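Local coordinates for uncharacterized protein VP1736 (Vibrio parahaemolyticus, PDB 3LXQ) that is of unknown function but belongs to the sulfatase family of the alkaline phosphatase clan, built round a mixed central beta sheet, at residues L88-E94 and F241-T247; F100-L104 and L113-M117; T298-A304 and I323-G329; I344-T349 and M362-T368. All coordinates share one frame. Residues are numbered along the deposited sequence.

Overall arrangement
Strand 87-93 opens the central mixed sheet, and contact 1 joins it in parallel to strand 241-246, closing a loop of 146 residues. Contact 2 is nested inside that loop: the turn at 100-104, which follows the first strand, folds back onto helix 111-118. After contact 1 has closed, contact 3 pairs strand 298-304 antiparallel with strand 322-328. Strand 87-93 also borders 298-304, so contacts 1 and 3 extend one sheet, with centres about 9 Å apart. Met117 and Leu113 of contact 2 pack on contact 3. Last in the series, contact 4 fastens the start of helix 346-353 to loop 362-368, and Met346 rests against Ile301 and Ile303 of contact 3.

Contact 1: L88-E94 and F241-T247; sequences LVILLQE and FFSLVFT
Strands 88-93 and 241-246 run parallel, their axes 4.7 Å apart at closest approach and 18° from parallel, in register from Leu88-Phe242 to Leu92-Phe246. Six backbone hydrogen bonds join them, from Leu88 N to Phe241 O (3.0 Å) through Ile90 N to Ser243 O (2.8 Å) to Thr247 N to Leu92 O (3.1 Å). Leu88, Ile90, Leu92, Phe242, Leu244 and Phe246 share one face. There Ile90 (mt) sets CD1 at the edge of the Phe242 ring (chi1 t), 3.3 Å from CE1, while Leu92 (tp) lays CD2 over the Phe246 ring (chi1 t), 4.0 Å from its centroid, a CH-pi contact. On the other face Leu91 (mt) brings CD2 to 3.8 Å from Val245 CB. Phe241 (chi1 p) sets CE1 3.8 Å from Val89 CG2. Beyond the strands, Thr247 OG1 (chi1 p) accepts from Glu94 N (2.8 Å), and Glu94 OE2 hydrogen-bonds to Ser133 OG. In this alpha/beta core, helix 165-171 covers Leu88 and Phe242, helix 220-234 covers Phe241 and Ser243, and strand 298-304 flanks 88-93.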
loop_
_atom_site.group_PDB
_atom_site.type_symbol
_atom_site.label_atom_id
_atom_site.label_comp_id
_atom_site.label_asym_id
_atom_site.label_seq_id
_atom_site.Cartn_x
_atom_site.Cartn_y
_atom_site.Cartn_z
ATOM N N LEU A 88 -7.868 5.582 -11.955
ATOM C CA LEU A 88 -7.382 5.190 -10.632
ATOM C C LEU A 88 -6.226 6.054 -10.114
ATOM O O LEU A 88 -5.147 6.089 -10.699
ATOM C CB LEU A 88 -6.985 3.710 -10.619
ATOM C CG LEU A 88 -6.338 3.175 -9.346
ATOM C CD1 LEU A 88 -7.287 3.212 -8.145
ATOM C CD2 LEU A 88 -5.833 1.768 -9.595
ATOM N N VAL A 89 -6.474 6.732 -8.995
ATOM C CA VAL A 89 -5.492 7.627 -8.398
ATOM C C VAL A 89 -5.118 7.076 -7.027
ATOM O O VAL A 89 -5.980 6.930 -6.147
ATOM C CB VAL A 89 -6.023 9.085 -8.315
ATOM C CG1 VAL A 89 -5.158 9.942 -7.420
ATOM C CG2 VAL A 89 -6.114 9.702 -9.714
ATOM N N ILE A 90 -3.839 6.733 -6.878
ATOM C CA ILE A 90 -3.296 6.305 -5.598
ATOM C C ILE A 90 -2.479 7.448 -4.974
ATOM O O ILE A 90 -1.499 7.903 -5.550
ATOM C CB ILE A 90 -2.403 5.039 -5.753
ATOM C CG1 ILE A 90 -3.239 3.848 -6.253
ATOM C CG2 ILE A 90 -1.703 4.698 -4.419
ATOM C CD1 ILE A 90 -2.396 2.605 -6.647
ATOM N N LEU A 91 -2.892 7.904 -3.795
ATOM C CA LEU A 91 -2.231 9.018 -3.128
ATOM C C LEU A 91 -1.491 8.422 -1.948
ATOM O O LEU A 91 -2.038 8.327 -0.847
ATOM C CB LEU A 91 -3.242 10.075 -2.667
ATOM C CG LEU A 91 -4.182 10.639 -3.736
ATOM C CD1 LEU A 91 -5.276 11.531 -3.114
ATOM C CD2 LEU A 91 -3.404 11.398 -4.801
ATOM N N LEU A 92 -0.254 8.005 -2.205
ATOM C CA LEU A 92 0.571 7.305 -1.221
ATOM C C LEU A 92 1.180 8.290 -0.222
ATOM O O LEU A 92 1.801 9.295 -0.598
ATOM C CB LEU A 92 1.635 6.433 -1.914
ATOM C CG LEU A 92 2.515 5.494 -1.059
ATOM C CD1 LEU A 92 1.715 4.460 -0.319
ATOM C CD2 LEU A 92 3.588 4.807 -1.903
ATOM N N GLN A 93 0.974 8.012 1.053
ATOM C CA GLN A 93 1.297 8.962 2.101
ATOM C C GLN A 93 2.551 8.523 2.829
ATOM O O GLN A 93 2.530 7.548 3.598
ATOM C CB GLN A 93 0.124 9.110 3.073
ATOM C CG GLN A 93 -1.193 9.446 2.408
ATOM C CD GLN A 93 -1.172 10.816 1.750
ATOM O OE1 GLN A 93 -0.709 11.782 2.346
ATOM N NE2 GLN A 93 -1.658 10.899 0.512
ATOM N N GLU A 94 3.649 9.234 2.561
ATOM C CA GLU A 94 4.924 8.982 3.221
ATOM C C GLU A 94 4.801 8.981 4.738
ATOM O O GLU A 94 4.439 9.993 5.341
ATOM C CB GLU A 94 5.973 10.022 2.804
ATOM C CG GLU A 94 7.306 9.929 3.592
ATOM C CD GLU A 94 7.970 8.579 3.422
ATOM O OE1 GLU A 94 8.295 7.921 4.433
ATOM O OE2 GLU A 94 8.147 8.163 2.258
ATOM N N PHE A 241 -6.716 6.757 -17.035
ATOM C CA PHE A 241 -5.363 6.830 -16.493
ATOM C C PHE A 241 -5.238 6.201 -15.116
ATOM O O PHE A 241 -6.199 6.192 -14.337
ATOM C CB PHE A 241 -4.863 8.274 -16.447
ATOM C CG PHE A 241 -5.714 9.198 -15.610
ATOM C CD1 PHE A 241 -5.411 9.431 -14.277
ATOM C CD2 PHE A 241 -6.804 9.859 -16.170
ATOM C CE1 PHE A 241 -6.188 10.291 -13.508
ATOM C CE2 PHE A 241 -7.584 10.727 -15.407
ATOM C CZ PHE A 241 -7.273 10.940 -14.074
ATOM N N PHE A 242 -4.034 5.696 -14.834
ATOM C CA PHE A 242 -3.657 5.206 -13.509
ATOM C C PHE A 242 -2.482 6.038 -13.011
ATOM O O PHE A 242 -1.420 6.067 -13.637
ATOM C CB PHE A 242 -3.284 3.712 -13.543
ATOM C CG PHE A 242 -2.477 3.256 -12.340
ATOM C CD1 PHE A 242 -2.975 3.412 -11.046
ATOM C CD2 PHE A 242 -1.229 2.665 -12.510
ATOM C CE1 PHE A 242 -2.232 2.991 -9.930
ATOM C CE2 PHE A 242 -0.479 2.239 -11.407
ATOM C CZ PHE A 242 -0.982 2.409 -10.112
ATOM N N SER A 243 -2.684 6.703 -11.877
ATOM C CA SER A 243 -1.684 7.586 -11.314
ATOM C C SER A 243 -1.279 7.216 -9.890
ATOM O O SER A 243 -2.116 7.129 -8.991
ATOM C CB SER A 243 -2.195 9.025 -11.366
ATOM O OG SER A 243 -1.220 9.934 -10.875
ATOM N N LEU A 244 0.024 7.010 -9.695
ATOM C CA LEU A 244 0.608 6.878 -8.359
ATOM C C LEU A 244 1.268 8.201 -7.973
ATOM O O LEU A 244 2.181 8.646 -8.644
ATOM C CB LEU A 244 1.621 5.715 -8.304
ATOM C CG LEU A 244 2.462 5.592 -7.023
ATOM C CD1 LEU A 244 1.596 5.351 -5.797
ATOM C CD2 LEU A 244 3.523 4.519 -7.140
ATOM N N VAL A 245 0.793 8.805 -6.885
ATOM C CA VAL A 245 1.256 10.096 -6.392
ATOM C C VAL A 245 1.807 9.866 -4.996
ATOM O O VAL A 245 1.103 9.342 -4.138
ATOM C CB VAL A 245 0.099 11.107 -6.280
ATOM C CG1 VAL A 245 0.603 12.428 -5.741
ATOM C CG2 VAL A 245 -0.637 11.299 -7.629
ATOM N N PHE A 246 3.057 10.263 -4.763
ATOM C CA PHE A 246 3.764 9.902 -3.533
ATOM C C PHE A 246 4.285 11.141 -2.830
ATOM O O PHE A 246 5.085 11.877 -3.397
ATOM C CB PHE A 246 4.899 8.929 -3.880
ATOM C CG PHE A 246 5.600 8.309 -2.680
ATOM C CD1 PHE A 246 4.952 8.150 -1.457
ATOM C CD2 PHE A 246 6.912 7.853 -2.804
ATOM C CE1 PHE A 246 5.604 7.559 -0.357
ATOM C CE2 PHE A 246 7.583 7.252 -1.711
ATOM C CZ PHE A 246 6.919 7.105 -0.491
ATOM N N THR A 247 3.831 11.367 -1.599
ATOM C CA THR A 247 4.258 12.540 -0.816
ATOM C C THR A 247 5.727 12.448 -0.394
ATOM O O THR A 247 6.288 11.349 -0.354
ATOM C CB THR A 247 3.357 12.808 0.438
ATOM O OG1 THR A 247 3.492 11.750 1.403
ATOM C CG2 THR A 247 1.890 12.980 0.031
HETATM O O HOH W 1 3.129 12.307 4.105
#

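Contact 2: F100-L104 and L113-M117; sequences FVGSL and LDELM
Asp114 OD1 is the polar centre of this contact, accepting two hydrogen bonds from one residue: Ser103 N at 2.8 Å and Ser103 OG at 3.0 Å. Asp114 takes chi1 m with chi2 near 4°, and Ser103 is p, a rotamer that brings its hydroxyl to the same oxygen as its amide. A helix carboxylate thus accepts the amide and hydroxyl of a preceding turn, holding the loop after strand 87-93 to helix 111-118. Within the turn Leu104 N hydrogen-bonds to Val101 O at 3.1 Å. Thr110 OG1 also hydrogen-bonds to Asp114 OD1 and Gly102 N. Gly102 CA lies 3.4 Å from Asp114 OD2, and a beta carbon here would clash with that oxygen.

Residues 113-117 are helical, with Met117 N hydrogen-bonded to Leu113 O at 2.8 Å. The CA atoms of Ser103 and Asp114 come within 5.1 Å. Ser103 OG touches Met117 CG (3.5 Å), Leu104 CD1 meets SE of the selenomethionine Met117 at 4.1 Å, and Val101 (t) sets CG1 3.7 Å from Asp114 OD1 and 4.4 Å from Leu113 CD2. Turn and helix lie on strand 322-328, Val101 and Leu104 touching Pro324 and Met117 touching Leu326, while Leu116 packs on Phe286 of helix 271-289.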
loop_
_atom_site.group_PDB
_atom_site.type_symbol
_atom_site.label_atom_id
_atom_site.label_comp_id
_atom_site.label_asym_id
_atom_site.label_seq_id
_atom_site.Cartn_x
_atom_site.Cartn_y
_atom_site.Cartn_z
ATOM N N PHE A 100 -0.568 9.007 13.919
ATOM C CA PHE A 100 -0.699 10.413 13.545
ATOM C C PHE A 100 -2.090 10.757 13.017
ATOM O O PHE A 100 -2.307 11.871 12.533
ATOM C CB PHE A 100 0.337 10.805 12.481
ATOM C CG PHE A 100 1.757 10.445 12.834
ATOM C CD1 PHE A 100 2.421 11.086 13.881
ATOM C CD2 PHE A 100 2.444 9.477 12.093
ATOM C CE1 PHE A 100 3.747 10.755 14.205
ATOM C CE2 PHE A 100 3.774 9.136 12.406
ATOM C CZ PHE A 100 4.424 9.781 13.470
ATOM N N VAL A 101 -3.027 9.809 13.098
ATOM C CA VAL A 101 -4.379 10.018 12.559
ATOM C C VAL A 101 -5.455 10.143 13.650
ATOM O O VAL A 101 -5.743 9.192 14.379
ATOM C CB VAL A 101 -4.783 8.931 11.522
ATOM C CG1 VAL A 101 -6.116 9.287 10.877
ATOM C CG2 VAL A 101 -3.720 8.778 10.449
ATOM N N GLY A 102 -6.052 11.329 13.738
ATOM C CA GLY A 102 -7.113 11.605 14.706
ATOM C C GLY A 102 -8.270 10.620 14.637
ATOM O O GLY A 102 -8.653 10.038 15.656
ATOM N N SER A 103 -8.814 10.416 13.436
ATOM C CA SER A 103 -9.957 9.515 13.250
ATOM C C SER A 103 -9.628 8.053 13.578
ATOM O O SER A 103 -10.535 7.247 13.754
ATOM C CB SER A 103 -10.549 9.640 11.838
ATOM O OG SER A 103 -9.625 9.215 10.849
ATOM N N LEU A 104 -8.340 7.726 13.674
ATOM C CA LEU A 104 -7.911 6.376 14.047
ATOM C C LEU A 104 -7.398 6.307 15.484
ATOM O O LEU A 104 -6.749 5.338 15.877
ATOM C CB LEU A 104 -6.866 5.837 13.060
ATOM C CG LEU A 104 -7.322 5.223 11.728
ATOM C CD1 LEU A 104 -8.226 6.150 10.897
ATOM C CD2 LEU A 104 -6.121 4.823 10.916
ATOM N N LEU A 113 -8.112 14.800 6.619
ATOM C CA LEU A 113 -8.306 13.370 6.333
ATOM C C LEU A 113 -9.448 12.785 7.158
ATOM O O LEU A 113 -10.265 12.044 6.625
ATOM C CB LEU A 113 -7.019 12.557 6.537
ATOM C CG LEU A 113 -7.055 11.057 6.191
ATOM C CD1 LEU A 113 -7.306 10.830 4.698
ATOM C CD2 LEU A 113 -5.782 10.344 6.647
ATOM N N ASP A 114 -9.506 13.142 8.443
ATOM C CA ASP A 114 -10.563 12.690 9.353
ATOM C C ASP A 114 -11.953 12.948 8.787
ATOM O O ASP A 114 -12.843 12.099 8.880
ATOM C CB ASP A 114 -10.451 13.414 10.698
ATOM C CG ASP A 114 -9.319 12.900 11.556
ATOM O OD1 ASP A 114 -8.538 12.021 11.107
ATOM O OD2 ASP A 114 -9.221 13.379 12.704
ATOM N N GLU A 115 -12.125 14.146 8.227
ATOM C CA GLU A 115 -13.379 14.580 7.631
ATOM C C GLU A 115 -13.684 13.762 6.382
ATOM O O GLU A 115 -14.801 13.283 6.214
ATOM C CB GLU A 115 -13.299 16.068 7.286
ATOM C CG GLU A 115 -14.629 16.699 6.932
ATOM C CD GLU A 115 -15.525 16.878 8.143
ATOM O OE1 GLU A 115 -15.833 15.870 8.821
ATOM O OE2 GLU A 115 -15.930 18.033 8.410
ATOM N N LEU A 116 -12.676 13.602 5.522
ATOM C CA LEU A 116 -12.791 12.805 4.299
ATOM C C LEU A 116 -13.066 11.316 4.573
ATOM O O LEU A 116 -13.641 10.605 3.735
ATOM C CB LEU A 116 -11.522 12.952 3.464
ATOM C CG LEU A 116 -11.253 14.328 2.853
ATOM C CD1 LEU A 116 -9.769 14.514 2.592
ATOM C CD2 LEU A 116 -12.067 14.518 1.574
HETATM N N MSE A 117 -12.645 10.860 5.752
HETATM C CA MSE A 117 -12.854 9.481 6.205
HETATM C C MSE A 117 -14.331 9.154 6.334
HETATM O O MSE A 117 -14.755 8.059 5.980
HETATM C CB MSE A 117 -12.174 9.247 7.554
HETATM C CG MSE A 117 -10.659 9.258 7.514
HETATM SE SE MSE A 117 -9.889 7.477 7.412
HETATM C CE MSE A 117 -10.442 6.956 5.664
#

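Contact 3: T298-A304 and I323-G329; sequences TIFIVIA and IPALIIG
An antiparallel pair within the mixed central sheet joins strand 298-304 to strand 322-328; the axes of 298-304 and 325-328 lie 4.6 Å apart at 172°. Thr298 OG1 hydrogen-bonds to Tyr294 O. Ile299 (mm) places CG2 3.7 Å from Ile327 CG2. Phe300 forms a hydrogen-bonded pair with Ile328: Phe300 N to Ile328 O and Ile328 N to Phe300 O are both 2.9 Å. Its m rotamer leaves Ile328 O at the ring edge, and Phe300 CB packs on Ile328 CG2 at 3.7 Å. Ile301 (tt) faces Ile327 in a non-hydrogen-bonded pair, CD1 to CG1 3.8 Å. Val302 (t) repeats the hydrogen-bonded geometry with Leu326, Val302 N to Leu326 O and Leu326 N to Val302 O both 2.8 Å. Ile303 (tt) pairs with Ala325, CD1 to CB 3.9 Å, the last bridge here. Phe300, Val302 and Ile328 pack on helix 271-289, and Leu326, on the same face, meets Met117 of helix 111-118; Ile301, Ile303 and Ile327 meet helix 346-353 on the opposite face. Pro324 has no amide hydrogen to offer, and Ala304 CB rests 3.9 Å from Ile323 CG2.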
loop_
_atom_site.group_PDB
_atom_site.type_symbol
_atom_site.label_atom_id
_atom_site.label_comp_id
_atom_site.label_asym_id
_atom_site.label_seq_id
_atom_site.Cartn_x
_atom_site.Cartn_y
_atom_site.Cartn_z
ATOM N N THR A 298 -13.454 8.790 -11.390
ATOM C CA THR A 298 -12.222 8.370 -10.712
ATOM C C THR A 298 -12.400 7.795 -9.314
ATOM O O THR A 298 -13.245 8.264 -8.538
ATOM C CB THR A 298 -11.224 9.549 -10.628
ATOM O OG1 THR A 298 -11.083 10.146 -11.921
ATOM C CG2 THR A 298 -9.847 9.072 -10.128
ATOM N N ILE A 299 -11.584 6.779 -9.008
ATOM C CA ILE A 299 -11.454 6.227 -7.672
ATOM C C ILE A 299 -10.117 6.681 -7.091
ATOM O O ILE A 299 -9.072 6.568 -7.743
ATOM C CB ILE A 299 -11.507 4.667 -7.672
ATOM C CG1 ILE A 299 -12.861 4.150 -8.181
ATOM C CG2 ILE A 299 -11.161 4.092 -6.282
ATOM C CD1 ILE A 299 -14.063 4.485 -7.308
ATOM N N PHE A 300 -10.170 7.194 -5.860
ATOM C CA PHE A 300 -9.003 7.675 -5.146
ATOM C C PHE A 300 -8.763 6.792 -3.935
ATOM O O PHE A 300 -9.714 6.346 -3.287
ATOM C CB PHE A 300 -9.213 9.122 -4.683
ATOM C CG PHE A 300 -9.471 10.095 -5.807
ATOM C CD1 PHE A 300 -10.761 10.279 -6.309
ATOM C CD2 PHE A 300 -8.433 10.841 -6.351
ATOM C CE1 PHE A 300 -11.009 11.182 -7.346
ATOM C CE2 PHE A 300 -8.669 11.756 -7.403
ATOM C CZ PHE A 300 -9.955 11.920 -7.894
ATOM N N ILE A 301 -7.492 6.524 -3.638
ATOM C CA ILE A 301 -7.149 5.865 -2.391
ATOM C C ILE A 301 -6.119 6.700 -1.625
ATOM O O ILE A 301 -5.126 7.102 -2.173
ATOM C CB ILE A 301 -6.759 4.342 -2.579
ATOM C CG1 ILE A 301 -6.520 3.662 -1.234
ATOM C CG2 ILE A 301 -5.544 4.148 -3.500
ATOM C CD1 ILE A 301 -6.416 2.152 -1.347
ATOM N N VAL A 302 -6.403 6.999 -0.367
ATOM C CA VAL A 302 -5.418 7.639 0.503
ATOM C C VAL A 302 -4.883 6.519 1.379
ATOM O O VAL A 302 -5.620 5.950 2.175
ATOM C CB VAL A 302 -6.025 8.716 1.424
ATOM C CG1 VAL A 302 -4.939 9.321 2.332
ATOM C CG2 VAL A 302 -6.745 9.810 0.622
ATOM N N ILE A 303 -3.602 6.206 1.227
ATOM C CA ILE A 303 -2.993 5.122 1.993
ATOM C C ILE A 303 -1.514 5.427 2.276
ATOM O O ILE A 303 -0.820 5.989 1.428
ATOM C CB ILE A 303 -3.198 3.737 1.290
ATOM C CG1 ILE A 303 -2.914 2.581 2.263
ATOM C CG2 ILE A 303 -2.394 3.636 -0.010
ATOM C CD1 ILE A 303 -3.317 1.206 1.757
ATOM N N ALA A 304 -1.047 5.084 3.474
ATOM C CA ALA A 304 0.372 5.257 3.800
ATOM C C ALA A 304 1.229 4.164 3.153
ATOM O O ALA A 304 0.720 3.111 2.716
ATOM C CB ALA A 304 0.586 5.288 5.313
ATOM N N ILE A 323 -1.994 1.556 9.679
ATOM C CA ILE A 323 -1.970 2.674 8.752
ATOM C C ILE A 323 -3.392 3.035 8.356
ATOM O O ILE A 323 -4.284 2.193 8.415
ATOM C CB ILE A 323 -1.111 2.367 7.476
ATOM C CG1 ILE A 323 -1.504 1.035 6.822
ATOM C CG2 ILE A 323 0.363 2.305 7.826
ATOM C CD1 ILE A 323 -1.080 0.921 5.344
ATOM N N PRO A 324 -3.617 4.303 7.980
ATOM C CA PRO A 324 -4.908 4.672 7.414
ATOM C C PRO A 324 -5.043 4.172 5.984
ATOM O O PRO A 324 -4.046 3.993 5.289
ATOM C CB PRO A 324 -4.860 6.201 7.418
ATOM C CG PRO A 324 -3.398 6.525 7.288
ATOM C CD PRO A 324 -2.699 5.452 8.066
ATOM N N ALA A 325 -6.274 3.924 5.560
ATOM C CA ALA A 325 -6.558 3.648 4.166
ATOM C C ALA A 325 -7.956 4.136 3.926
ATOM O O ALA A 325 -8.847 3.867 4.721
ATOM C CB ALA A 325 -6.445 2.155 3.859
ATOM N N LEU A 326 -8.133 4.869 2.836
ATOM C CA LEU A 326 -9.420 5.447 2.486
ATOM C C LEU A 326 -9.640 5.317 0.999
ATOM O O LEU A 326 -8.801 5.729 0.208
ATOM C CB LEU A 326 -9.444 6.930 2.883
ATOM C CG LEU A 326 -10.677 7.856 2.845
ATOM C CD1 LEU A 326 -10.527 8.882 1.747
ATOM C CD2 LEU A 326 -12.027 7.146 2.740
ATOM N N ILE A 327 -10.769 4.737 0.615
ATOM C CA ILE A 327 -11.146 4.732 -0.781
ATOM C C ILE A 327 -12.327 5.683 -0.904
ATOM O O ILE A 327 -13.315 5.577 -0.176
ATOM C CB ILE A 327 -11.477 3.319 -1.307
ATOM C CG1 ILE A 327 -10.244 2.402 -1.212
ATOM C CG2 ILE A 327 -12.002 3.395 -2.745
ATOM C CD1 ILE A 327 -10.516 0.945 -1.607
ATOM N N ILE A 328 -12.193 6.632 -1.814
ATOM C CA ILE A 328 -13.156 7.705 -1.942
ATOM C C ILE A 328 -13.370 7.996 -3.423
ATOM O O ILE A 328 -12.469 7.823 -4.253
ATOM C CB ILE A 328 -12.708 8.963 -1.135
ATOM C CG1 ILE A 328 -13.809 10.032 -1.104
ATOM C CG2 ILE A 328 -11.365 9.504 -1.643
ATOM C CD1 ILE A 328 -13.604 11.098 -0.015
ATOM N N GLY A 329 -14.592 8.394 -3.749
ATOM C CA GLY A 329 -14.953 8.678 -5.117
ATOM C C GLY A 329 -16.452 8.685 -5.204
ATOM O O GLY A 329 -17.130 8.167 -4.313
#

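Contact 4: I344-T349 and M362-T368; sequences IDMPPT and MIGRDLT
Residues 344-345 are in 3-10 conformation and the chain continues into helix 346-353; loop 362-368, extended at 364-366, runs alongside, its CA atoms coming within 4.2 Å at Asp345-Gly364 and at Thr349-Asp366. Thr349 N hydrogen-bonds to Asp345 O at 3.2 Å. Side chains around the first turn of the helix accept amides of the returning loop: Asp345 OD1 (chi1 m) takes Arg365 N at 2.9 Å, and Thr349 OG1 (chi1 m) takes Leu367 N at 2.9 Å. Gly364 fits where a beta carbon would clash with Ile344 O; a water links Ile344 O (2.8 Å) to Gly364 N (2.9 Å). Another joins Asp345 OD2 and Arg365 NH1, each 2.9 Å away. Asp345 OD2 also hydrogen-bonds to Asn342 N, OD1 forms a salt bridge with Arg377, and the Arg365 guanidinium reaches Asp375 O.

Pro347 CB and Pro348 CD each lie 3.7 Å from SE of selenomethionine Met362 (mtm), and Leu367 CD1 (mt) sits 3.6 Å from Met346 CE. Asp366 OD1 accepts Thr368 N at 3.0 Å, an Asx turn. The contact joins the central sheet to the approach to strand 377-382: Met346 packs on strands 121-127 and 298-304, while Ile344 and Ile363 touch Met379 of strand 377-382.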
loop_
_atom_site.group_PDB
_atom_site.type_symbol
_atom_site.label_atom_id
_atom_site.label_comp_id
_atom_site.label_asym_id
_atom_site.label_seq_id
_atom_site.Cartn_x
_atom_site.Cartn_y
_atom_site.Cartn_z
ATOM N N ILE A 344 -1.327 -4.862 0.414
ATOM C CA ILE A 344 -1.328 -5.753 -0.762
ATOM C C ILE A 344 -2.745 -6.214 -1.197
ATOM O O ILE A 344 -2.912 -6.741 -2.307
ATOM C CB ILE A 344 -0.407 -6.990 -0.590
ATOM C CG1 ILE A 344 -0.902 -7.894 0.538
ATOM C CG2 ILE A 344 1.057 -6.583 -0.360
ATOM C CD1 ILE A 344 -0.388 -9.298 0.448
ATOM N N ASP A 345 -3.753 -5.997 -0.352
ATOM C CA ASP A 345 -5.155 -6.248 -0.733
ATOM C C ASP A 345 -5.734 -5.080 -1.523
ATOM O O ASP A 345 -6.798 -5.195 -2.144
ATOM C CB ASP A 345 -6.039 -6.511 0.498
ATOM C CG ASP A 345 -5.533 -7.666 1.355
ATOM O OD1 ASP A 345 -5.040 -8.647 0.787
ATOM O OD2 ASP A 345 -5.634 -7.592 2.601
HETATM N N MSE A 346 -5.037 -3.953 -1.506
HETATM C CA MSE A 346 -5.561 -2.783 -2.172
HETATM C C MSE A 346 -5.569 -2.908 -3.706
HETATM O O MSE A 346 -6.591 -2.624 -4.319
HETATM C CB MSE A 346 -4.900 -1.505 -1.668
HETATM C CG MSE A 346 -5.213 -1.210 -0.209
HETATM SE SE MSE A 346 -7.119 -0.829 0.118
HETATM C CE MSE A 346 -7.768 -2.642 0.553
ATOM N N PRO A 347 -4.466 -3.392 -4.317
ATOM C CA PRO A 347 -4.566 -3.441 -5.782
ATOM C C PRO A 347 -5.690 -4.334 -6.321
ATOM O O PRO A 347 -6.365 -3.891 -7.232
ATOM C CB PRO A 347 -3.195 -3.941 -6.250
ATOM C CG PRO A 347 -2.312 -3.929 -5.063
ATOM C CD PRO A 347 -3.089 -3.606 -3.832
ATOM N N PRO A 348 -5.871 -5.578 -5.790
ATOM C CA PRO A 348 -7.046 -6.372 -6.232
ATOM C C PRO A 348 -8.392 -5.692 -5.952
ATOM O O PRO A 348 -9.308 -5.754 -6.783
ATOM C CB PRO A 348 -6.932 -7.693 -5.433
ATOM C CG PRO A 348 -5.667 -7.590 -4.610
ATOM C CD PRO A 348 -4.905 -6.391 -5.025
ATOM N N THR A 349 -8.508 -5.044 -4.794
ATOM C CA THR A 349 -9.710 -4.268 -4.470
ATOM C C THR A 349 -9.959 -3.118 -5.459
ATOM O O THR A 349 -11.092 -2.932 -5.940
ATOM C CB THR A 349 -9.660 -3.729 -3.027
ATOM O OG1 THR A 349 -9.470 -4.819 -2.110
ATOM C CG2 THR A 349 -10.937 -2.967 -2.669
HETATM N N MSE A 362 -1.654 -12.167 -8.089
HETATM C CA MSE A 362 -1.850 -11.526 -6.777
HETATM C C MSE A 362 -2.671 -12.387 -5.818
HETATM O O MSE A 362 -3.732 -12.894 -6.180
HETATM C CB MSE A 362 -2.515 -10.151 -6.917
HETATM C CG MSE A 362 -1.770 -9.165 -7.792
HETATM SE SE MSE A 362 -2.457 -7.357 -7.574
HETATM C CE MSE A 362 -4.054 -7.477 -8.691
ATOM N N ILE A 363 -2.180 -12.538 -4.591
ATOM C CA ILE A 363 -2.880 -13.314 -3.587
ATOM C C ILE A 363 -3.655 -12.423 -2.606
ATOM O O ILE A 363 -4.366 -12.920 -1.732
ATOM C CB ILE A 363 -1.945 -14.292 -2.840
ATOM C CG1 ILE A 363 -0.892 -13.531 -2.021
ATOM C CG2 ILE A 363 -1.297 -15.243 -3.836
ATOM C CD1 ILE A 363 -0.100 -14.408 -1.068
ATOM N N GLY A 364 -3.528 -11.106 -2.769
ATOM C CA GLY A 364 -4.319 -10.151 -1.997
ATOM C C GLY A 364 -5.804 -10.207 -2.339
ATOM O O GLY A 364 -6.186 -10.589 -3.447
ATOM N N ARG A 365 -6.629 -9.788 -1.384
ATOM C CA ARG A 365 -8.077 -9.979 -1.421
ATOM C C ARG A 365 -8.767 -8.824 -2.146
ATOM O O ARG A 365 -8.355 -7.665 -2.029
ATOM C CB ARG A 365 -8.628 -10.072 -0.000
ATOM C CG ARG A 365 -8.389 -11.400 0.710
ATOM C CD ARG A 365 -6.948 -11.591 1.216
ATOM N NE ARG A 365 -6.839 -12.846 1.967
ATOM C CZ ARG A 365 -7.163 -12.981 3.257
ATOM N NH1 ARG A 365 -7.576 -11.931 3.961
ATOM N NH2 ARG A 365 -7.062 -14.176 3.852
ATOM N N ASP A 366 -9.796 -9.164 -2.913
ATOM C CA ASP A 366 -10.708 -8.177 -3.482
ATOM C C ASP A 366 -11.729 -7.928 -2.398
ATOM O O ASP A 366 -12.626 -8.743 -2.158
ATOM C CB ASP A 366 -11.369 -8.729 -4.742
ATOM C CG ASP A 366 -12.440 -7.795 -5.328
ATOM O OD1 ASP A 366 -12.787 -6.760 -4.713
ATOM O OD2 ASP A 366 -12.950 -8.113 -6.429
ATOM N N LEU A 367 -11.594 -6.801 -1.726
ATOM C CA LEU A 367 -12.393 -6.569 -0.524
ATOM C C LEU A 367 -13.754 -5.946 -0.829
ATOM O O LEU A 367 -14.507 -5.621 0.089
ATOM C CB LEU A 367 -11.603 -5.757 0.504
ATOM C CG LEU A 367 -10.390 -6.510 1.068
ATOM C CD1 LEU A 367 -9.401 -5.572 1.743
ATOM C CD2 LEU A 367 -10.805 -7.665 1.996
ATOM N N THR A 368 -14.065 -5.800 -2.117
ATOM C CA THR A 368 -15.414 -5.435 -2.533
ATOM C C THR A 368 -16.334 -6.642 -2.344
ATOM O O THR A 368 -17.557 -6.512 -2.380
ATOM C CB THR A 368 -15.502 -4.984 -4.014
ATOM O OG1 THR A 368 -15.164 -6.077 -4.873
ATOM C CG2 THR A 368 -14.606 -3.775 -4.299
HETATM O O HOH W 2 -1.899 -8.932 -3.777
HETATM O O HOH W 3 -7.841 -9.076 3.775
#